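Local coordinates for interphotoreceptor retinoid-binding protein (Xenopus laevis, PDB 1J7X) that probably carries retinoids between the photoreceptor cells and the pigment epithelium of the retina in the visual cycle, at residues A[18-23]-A[60-65]; A[242-247]-A[257-262]. One frame throughout, in Å; residues are numbered along the deposited sequence.

Contact 1. Residues A[18-23]-A[60-65]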
ATOM      1  N   ASN A  18       6.047   1.855  20.709  1.00 28.52           N
ATOM      2  CA  ASN A  18       5.935   1.713  19.226  1.00 27.99           C
ATOM      3  C   ASN A  18       4.564   1.742  18.560  1.00 28.26           C
ATOM      4  O   ASN A  18       4.467   2.086  17.386  1.00 30.35           O
ATOM      5  CB  ASN A  18       6.671   0.470  18.817  1.00 27.25           C
ATOM      6  CG  ASN A  18       8.096   0.409  19.387  1.00 31.56           C
ATOM      7  OD1 ASN A  18       8.363  -0.220  20.426  1.00 33.72           O
ATOM      8  ND2 ASN A  18       9.005   0.913  18.657  1.00 26.74           N
ATOM      9  N   TYR A  19       3.522   1.351  19.276  1.00 26.14           N
ATOM     10  CA  TYR A  19       2.202   1.172  18.650  1.00 26.37           C
ATOM     11  C   TYR A  19       1.711   2.499  18.096  1.00 28.21           C
ATOM     12  O   TYR A  19       1.528   3.485  18.865  1.00 27.41           O
ATOM     13  CB  TYR A  19       1.208   0.617  19.665  1.00 22.48           C
ATOM     14  CG  TYR A  19      -0.157   0.405  19.150  1.00 22.33           C
ATOM     15  CD1 TYR A  19      -0.352  -0.156  17.880  1.00 19.42           C
ATOM     16  CD2 TYR A  19      -1.267   0.681  19.889  1.00 21.25           C
ATOM     17  CE1 TYR A  19      -1.580  -0.425  17.404  1.00 17.03           C
ATOM     18  CE2 TYR A  19      -2.547   0.519  19.330  1.00 21.19           C
ATOM     19  CZ  TYR A  19      -2.690  -0.146  18.091  1.00 16.05           C
ATOM     20  OH  TYR A  19      -3.950  -0.344  17.595  1.00 23.20           O
ATOM     21  N   ALA A  20       1.419   2.515  16.803  1.00 27.25           N
ATOM     22  CA  ALA A  20       0.962   3.760  16.159  1.00 28.83           C
ATOM     23  C   ALA A  20      -0.125   4.545  16.879  1.00 28.44           C
ATOM     24  O   ALA A  20      -0.143   5.767  16.817  1.00 28.66           O
ATOM     25  CB  ALA A  20       0.474   3.498  14.788  1.00 27.68           C
ATOM     26  N   PHE A  21      -1.068   3.857  17.491  1.00 27.62           N
ATOM     27  CA  PHE A  21      -2.192   4.504  18.172  1.00 29.42           C
ATOM     28  C   PHE A  21      -1.804   4.729  19.658  1.00 30.72           C
ATOM     29  O   PHE A  21      -2.324   4.068  20.514  1.00 31.04           O
ATOM     30  CB  PHE A  21      -3.428   3.669  18.103  1.00 28.99           C
ATOM     31  CG  PHE A  21      -4.192   3.750  16.804  1.00 28.95           C
ATOM     32  CD1 PHE A  21      -4.853   4.903  16.450  1.00 29.94           C
ATOM     33  CD2 PHE A  21      -4.261   2.668  15.952  1.00 27.64           C
ATOM     34  CE1 PHE A  21      -5.528   4.964  15.365  1.00 29.05           C
ATOM     35  CE2 PHE A  21      -4.948   2.750  14.825  1.00 24.77           C
ATOM     36  CZ  PHE A  21      -5.590   3.876  14.504  1.00 29.44           C
ATOM     37  N   SER A  22      -0.919   5.686  19.921  1.00 31.24           N
ATOM     38  CA  SER A  22      -0.516   6.053  21.296  1.00 33.11           C
ATOM     39  C   SER A  22      -1.636   6.303  22.292  1.00 31.85           C
ATOM     40  O   SER A  22      -1.517   5.966  23.516  1.00 32.04           O
ATOM     41  CB  SER A  22       0.487   7.197  21.227  1.00 36.23           C
ATOM     42  OG  SER A  22      -0.179   8.386  20.832  1.00 38.00           O
ATOM     43  N   GLU A  23      -2.711   6.835  21.750  1.00 31.86           N
ATOM     44  CA  GLU A  23      -3.856   7.197  22.539  1.00 33.01           C
ATOM     45  C   GLU A  23      -4.514   6.013  23.096  1.00 32.48           C
ATOM     46  O   GLU A  23      -5.340   6.135  23.963  1.00 30.62           O
ATOM     47  CB  GLU A  23      -4.821   8.079  21.715  1.00 35.68           C
ATOM     48  CG  GLU A  23      -5.466   7.395  20.525  1.00 38.80           C
ATOM     49  CD  GLU A  23      -4.847   7.732  19.165  1.00 41.22           C
ATOM     50  OE1 GLU A  23      -3.597   7.623  19.038  1.00 40.09           O
ATOM     51  OE2 GLU A  23      -5.671   8.103  18.246  1.00 44.05           O
ATOM     52  N   ASP A  60      -7.663  -3.441  15.711  1.00 18.27           N
ATOM     53  CA  ASP A  60      -6.559  -3.192  14.811  1.00 18.43           C
ATOM     54  C   ASP A  60      -5.909  -4.472  14.491  1.00 17.48           C
ATOM     55  O   ASP A  60      -4.901  -4.866  15.119  1.00 18.49           O
ATOM     56  CB  ASP A  60      -5.589  -2.204  15.484  1.00 17.13           C
ATOM     57  CG  ASP A  60      -4.478  -1.759  14.610  1.00 19.51           C
ATOM     58  OD1 ASP A  60      -4.287  -2.249  13.487  1.00 21.72           O
ATOM     59  OD2 ASP A  60      -3.654  -0.846  15.000  1.00 21.93           O
ATOM     60  N   PRO A  61      -6.309  -5.083  13.361  1.00 17.70           N
ATOM     61  CA  PRO A  61      -5.728  -6.338  12.898  1.00 19.56           C
ATOM     62  C   PRO A  61      -4.195  -6.370  12.596  1.00 18.76           C
ATOM     63  O   PRO A  61      -3.624  -7.452  12.480  1.00 19.50           O
ATOM     64  CB  PRO A  61      -6.523  -6.660  11.569  1.00 21.55           C
ATOM     65  CG  PRO A  61      -7.719  -5.858  11.627  1.00 21.16           C
ATOM     66  CD  PRO A  61      -7.368  -4.583  12.469  1.00 19.18           C
ATOM     67  N   ARG A  62      -3.578  -5.203  12.512  1.00 18.69           N
ATOM     68  CA  ARG A  62      -2.162  -5.103  12.213  1.00 19.01           C
ATOM     69  C   ARG A  62      -1.292  -5.534  13.415  1.00 20.94           C
ATOM     70  O   ARG A  62      -0.190  -5.996  13.249  1.00 18.52           O
ATOM     71  CB  ARG A  62      -1.822  -3.672  11.796  1.00 20.57           C
ATOM     72  CG  ARG A  62      -2.556  -3.108  10.588  1.00 19.41           C
ATOM     73  CD  ARG A  62      -2.274  -1.671  10.377  1.00 21.71           C
ATOM     74  NE  ARG A  62      -2.687  -0.893  11.552  1.00 19.92           N
ATOM     75  CZ  ARG A  62      -2.304   0.318  11.789  1.00 20.74           C
ATOM     76  NH1 ARG A  62      -1.662   1.015  10.859  1.00 20.59           N
ATOM     77  NH2 ARG A  62      -2.615   0.861  12.940  1.00 19.20           N
ATOM     78  N   LEU A  63      -1.828  -5.362  14.636  1.00 20.11           N
ATOM     79  CA  LEU A  63      -1.173  -5.674  15.865  1.00 17.93           C
ATOM     80  C   LEU A  63      -1.510  -7.092  16.136  1.00 19.11           C
ATOM     81  O   LEU A  63      -2.651  -7.433  16.496  1.00 18.48           O
ATOM     82  CB  LEU A  63      -1.717  -4.756  16.975  1.00 18.44           C
ATOM     83  CG  LEU A  63      -1.319  -5.020  18.376  1.00 18.53           C
ATOM     84  CD1 LEU A  63       0.206  -4.902  18.415  1.00 24.70           C
ATOM     85  CD2 LEU A  63      -2.009  -4.056  19.376  1.00 22.29           C
ATOM     86  N   VAL A  64      -0.521  -7.961  16.025  1.00 16.33           N
ATOM     87  CA  VAL A  64      -0.735  -9.354  16.256  1.00 19.45           C
ATOM     88  C   VAL A  64       0.479 -10.162  16.737  1.00 17.20           C
ATOM     89  O   VAL A  64       1.615  -9.975  16.255  1.00 15.66           O
ATOM     90  CB  VAL A  64      -1.304 -10.048  14.964  1.00 21.31           C
ATOM     91  CG1 VAL A  64      -0.472  -9.657  13.796  1.00 24.91           C
ATOM     92  CG2 VAL A  64      -1.445 -11.563  15.107  1.00 22.23           C
ATOM     93  N   LEU A  65       0.221 -10.991  17.710  1.00 20.67           N
ATOM     94  CA  LEU A  65       1.217 -11.906  18.218  1.00 21.43           C
ATOM     95  C   LEU A  65       1.200 -13.134  17.376  1.00 23.50           C
ATOM     96  O   LEU A  65       0.132 -13.714  17.103  1.00 22.86           O
ATOM     97  CB  LEU A  65       0.974 -12.320  19.652  1.00 23.14           C
ATOM     98  CG  LEU A  65       1.363 -11.279  20.734  1.00 21.33           C
ATOM     99  CD1 LEU A  65       0.353 -10.228  20.986  1.00 20.43           C
ATOM    100  CD2 LEU A  65       1.613 -11.992  22.147  1.00 26.94           C
TER

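Contact 2. Residues A[242-247]-A[257-262]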
HETATM    1  N   MSE A 242       4.064  -1.431   4.350  1.00 21.35           N
HETATM    2  CA  MSE A 242       5.287  -1.267   5.136  1.00 22.82           C
HETATM    3  C   MSE A 242       4.998  -0.314   6.300  1.00 22.28           C
HETATM    4  O   MSE A 242       5.697   0.689   6.494  1.00 22.67           O
HETATM    5  CB  MSE A 242       6.389  -0.705   4.236  1.00 23.01           C
HETATM    6  CG  MSE A 242       6.816  -1.595   3.166  1.00 27.96           C
HETATM    7 SE   MSE A 242       8.369  -0.920   2.288  1.00 23.08          SE
HETATM    8  CE  MSE A 242       9.462  -0.925   3.701  1.00 34.12           C
ATOM      9  N   HIS A 243       3.950  -0.600   7.087  1.00 21.36           N
ATOM     10  CA  HIS A 243       3.580   0.230   8.219  1.00 21.38           C
ATOM     11  C   HIS A 243       3.883  -0.407   9.576  1.00 20.93           C
ATOM     12  O   HIS A 243       3.568   0.178  10.592  1.00 22.03           O
ATOM     13  CB  HIS A 243       2.087   0.580   8.138  1.00 23.51           C
ATOM     14  CG  HIS A 243       1.717   1.326   6.896  1.00 21.86           C
ATOM     15  ND1 HIS A 243       0.412   1.455   6.478  1.00 25.39           N
ATOM     16  CD2 HIS A 243       2.472   1.979   5.980  1.00 29.84           C
ATOM     17  CE1 HIS A 243       0.361   2.213   5.395  1.00 29.42           C
ATOM     18  NE2 HIS A 243       1.601   2.501   5.041  1.00 26.82           N
ATOM     19  N   SER A 244       4.391  -1.556   9.660  1.00 22.98           N
ATOM     20  CA  SER A 244       4.658  -2.250  10.938  1.00 24.39           C
ATOM     21  C   SER A 244       6.088  -2.692  11.082  1.00 27.13           C
ATOM     22  O   SER A 244       6.880  -2.668  10.127  1.00 25.58           O
ATOM     23  CB  SER A 244       3.777  -3.452  11.064  1.00 25.59           C
ATOM     24  OG  SER A 244       2.384  -3.162  10.763  1.00 26.34           O
ATOM     25  N   LYS A 245       6.422  -3.138  12.288  1.00 27.68           N
ATOM     26  CA  LYS A 245       7.745  -3.722  12.595  1.00 29.03           C
ATOM     27  C   LYS A 245       7.477  -4.926  13.499  1.00 29.00           C
ATOM     28  O   LYS A 245       6.456  -4.980  14.227  1.00 29.27           O
ATOM     29  CB  LYS A 245       8.613  -2.682  13.307  1.00 29.66           C
ATOM     30  CG  LYS A 245       9.037  -1.523  12.403  1.00 34.78           C
ATOM     31  CD  LYS A 245      10.148  -0.633  13.013  1.00 43.75           C
ATOM     32  CE  LYS A 245      10.916   0.211  11.962  1.00 43.93           C
ATOM     33  NZ  LYS A 245      12.102   0.995  12.550  1.00 44.80           N
ATOM     34  N   VAL A 246       8.354  -5.870  13.441  1.00 27.07           N
ATOM     35  CA  VAL A 246       8.248  -7.053  14.193  1.00 28.07           C
ATOM     36  C   VAL A 246       9.182  -6.993  15.398  1.00 30.52           C
ATOM     37  O   VAL A 246      10.357  -6.609  15.259  1.00 27.67           O
ATOM     38  CB  VAL A 246       8.536  -8.263  13.375  1.00 28.28           C
ATOM     39  CG1 VAL A 246       8.338  -9.540  14.168  1.00 28.77           C
ATOM     40  CG2 VAL A 246       7.561  -8.290  12.146  1.00 29.33           C
ATOM     41  N   PHE A 247       8.666  -7.409  16.574  1.00 29.78           N
ATOM     42  CA  PHE A 247       9.451  -7.444  17.823  1.00 31.60           C
ATOM     43  C   PHE A 247       9.407  -8.819  18.446  1.00 31.54           C
ATOM     44  O   PHE A 247       8.371  -9.310  18.792  1.00 30.23           O
ATOM     45  CB  PHE A 247       8.913  -6.397  18.800  1.00 29.39           C
ATOM     46  CG  PHE A 247       8.925  -4.985  18.271  1.00 32.67           C
ATOM     47  CD1 PHE A 247       7.898  -4.485  17.481  1.00 27.75           C
ATOM     48  CD2 PHE A 247       9.928  -4.087  18.661  1.00 30.65           C
ATOM     49  CE1 PHE A 247       7.947  -3.240  16.961  1.00 29.85           C
ATOM     50  CE2 PHE A 247       9.891  -2.735  18.229  1.00 30.97           C
ATOM     51  CZ  PHE A 247       8.910  -2.330  17.367  1.00 31.66           C
ATOM     52  N   THR A 257       3.970  -8.276  15.865  1.00 18.38           N
ATOM     53  CA  THR A 257       4.019  -7.300  14.817  1.00 20.05           C
ATOM     54  C   THR A 257       3.189  -6.182  15.207  1.00 18.75           C
ATOM     55  O   THR A 257       2.024  -6.363  15.640  1.00 18.29           O
ATOM     56  CB  THR A 257       3.417  -7.842  13.454  1.00 22.76           C
ATOM     57  OG1 THR A 257       4.116  -8.988  13.058  1.00 25.44           O
ATOM     58  CG2 THR A 257       3.580  -6.799  12.340  1.00 21.82           C
ATOM     59  N   VAL A 258       3.828  -5.038  15.210  1.00 17.96           N
ATOM     60  CA  VAL A 258       3.208  -3.807  15.656  1.00 20.93           C
ATOM     61  C   VAL A 258       3.172  -2.702  14.632  1.00 20.54           C
ATOM     62  O   VAL A 258       4.204  -2.343  14.050  1.00 20.95           O
ATOM     63  CB  VAL A 258       3.951  -3.275  16.932  1.00 19.06           C
ATOM     64  CG1 VAL A 258       3.303  -2.025  17.406  1.00 20.20           C
ATOM     65  CG2 VAL A 258       3.960  -4.329  17.994  1.00 20.28           C
ATOM     66  N   PRO A 259       1.984  -2.155  14.339  1.00 21.30           N
ATOM     67  CA  PRO A 259       1.959  -1.057  13.399  1.00 21.88           C
ATOM     68  C   PRO A 259       2.560   0.162  14.017  1.00 24.69           C
ATOM     69  O   PRO A 259       2.141   0.497  15.068  1.00 25.08           O
ATOM     70  CB  PRO A 259       0.473  -0.874  13.111  1.00 21.38           C
ATOM     71  CG  PRO A 259      -0.188  -1.363  14.407  1.00 21.42           C
ATOM     72  CD  PRO A 259       0.625  -2.532  14.767  1.00 22.00           C
ATOM     73  N   ILE A 260       3.624   0.703  13.438  1.00 24.92           N
ATOM     74  CA  ILE A 260       4.271   1.893  13.974  1.00 24.46           C
ATOM     75  C   ILE A 260       3.830   3.122  13.226  1.00 27.09           C
ATOM     76  O   ILE A 260       4.088   4.233  13.624  1.00 26.81           O
ATOM     77  CB  ILE A 260       5.780   1.774  13.881  1.00 25.45           C
ATOM     78  CG1 ILE A 260       6.194   1.740  12.364  1.00 28.68           C
ATOM     79  CG2 ILE A 260       6.328   0.518  14.584  1.00 22.42           C
ATOM     80  CD1 ILE A 260       7.698   1.812  12.149  1.00 35.94           C
ATOM     81  N   ILE A 261       3.083   2.955  12.134  1.00 25.27           N
ATOM     82  CA  ILE A 261       2.649   4.081  11.396  1.00 24.17           C
ATOM     83  C   ILE A 261       1.192   4.054  11.158  1.00 25.00           C
ATOM     84  O   ILE A 261       0.629   2.967  10.806  1.00 23.62           O
ATOM     85  CB  ILE A 261       3.374   3.990   9.998  1.00 25.34           C
ATOM     86  CG1 ILE A 261       4.808   4.447  10.106  1.00 29.96           C
ATOM     87  CG2 ILE A 261       2.648   4.811   8.979  1.00 27.93           C
ATOM     88  CD1 ILE A 261       5.684   4.106   8.945  1.00 32.08           C
ATOM     89  N   ASN A 262       0.542   5.186  11.198  1.00 25.59           N
ATOM     90  CA  ASN A 262      -0.860   5.285  10.858  1.00 23.69           C
ATOM     91  C   ASN A 262      -0.914   6.043   9.557  1.00 23.30           C
ATOM     92  O   ASN A 262      -0.085   6.982   9.338  1.00 25.33           O
ATOM     93  CB  ASN A 262      -1.700   6.004  11.969  1.00 23.73           C
ATOM     94  CG  ASN A 262      -2.370   4.992  12.905  1.00 25.57           C
ATOM     95  OD1 ASN A 262      -2.557   3.793  12.501  1.00 22.64           O
ATOM     96  ND2 ASN A 262      -2.545   5.346  14.148  1.00 26.36           N
TER

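Contact 1. Residues A[18-23]-A[60-65]
The ring of Y19 has the backbone N of F21 over the centre of one face and CD2 of L63 over the opposite face, offset toward the rim and 4.2 Å from CE1 of Y19. At its edge, in the ring plane, lies OD2 of D60. The F21 ring also meets OD2 edge-on, with the carboxylate turned almost perpendicular to it, 3.7 Å from CD2 of F21 to OD2 of D60. NH2 of R62 approaches the same ring obliquely, 3.5 Å from CE2 of F21. The loop after helix 2-18 here meets the turn leading into strand 64-67.

With CG anti to the backbone N (chi1 180°), Y19 extends its phenol tip to tip with D60, and OH donates to the anti lone pair of OD2 at 2.7 Å. Tyrosine suits its place: the flat ring packs on L63 while the hydroxyl reaches the carboxylate. R62, bent at chi3, grips the carboxylate side-on: NE of R62 gives a nearly straight bond (174°) to the syn lone pair of OD1 of D60 at 2.9 Å, while NH2 of R62 reaches OD2 from above the carboxylate plane. The backbone N of R62 also donates to OD1 of D60, closing an Asx turn over the type I turn D60 to L63. Aspartate suits this place because its short arm lets OD1 curl forward to the N-H two residues on.

An alanine in place of D60 would probably release the Y19 phenol and leave the R62 guanidinium poorly oriented and its charge less balanced. NH2 of R62 also bonds N262 of strand 254-265. Each buried carboxylate oxygen thus takes two donors, which would be expected to favour an ionised D60 and to fix the rotation of its carboxylate.

Contact 2. Residues A[242-247]-A[257-262]
Strands 244-248 and 254-265 form a beta hairpin, and these residues are the part of it farther from the turn. The segments 244-247 and 257-259 run antiparallel. K245 and V258 are a hydrogen-bonded pair: the backbone N of V258 donates almost straight (177°) to O of K245 at 2.8 Å, and N of K245 returns a bond to O of V258 at 2.9 Å. S244 faces P259 in a non-hydrogen-bonded pair, a place where the hairpin asks no N-H of the proline. Beyond it, O of H243 accepts two bonds in its carbonyl plane, from N of I260 at 2.9 Å and from N of I261 at 3.2 Å.

The extended aliphatic chain of K245 crosses I260 obliquely, with CD of K245 3.6 Å from CD1 of I260, so that lysine supplies methylenes here while its NZ bonds Q181. F247 and V258 cross at about a right angle, CD1 of F247 4.0 Å from CG2 of V258. On the face opposite K245 and V258, CG2 of V246 lies 3.6 Å from OG1 of T257, both beta-branched residues that suit a strand. CG2 of I261 lies over one face of the H243 ring.

I260 turns near-helical (phi/psi -99°/-8°), so that I260 and I261 together stand opposite H243 and share its carbonyl, interrupting strand 254-265 as in a classic beta bulge.

In the fold
From the N terminus, helix 2-18 runs into the loop of contact 1, and the chain makes a largely helical excursion through 25-31 and 43-58 before 60-65 returns to close it. It then builds much of the mixed sheet before contact 2 closes a short hairpin between 242-247 and 257-262. The two contacts are therefore in series, neither nested nor crossed, yet their centres lie about 7 Å apart. Strand 254-265 joins them: it pairs with 244-248 and also with 64-67, and the backbones of A20 and V64 probably bond to P259 and T257. The N-terminal helical region is thereby fastened to a hairpin made much later in the sequence.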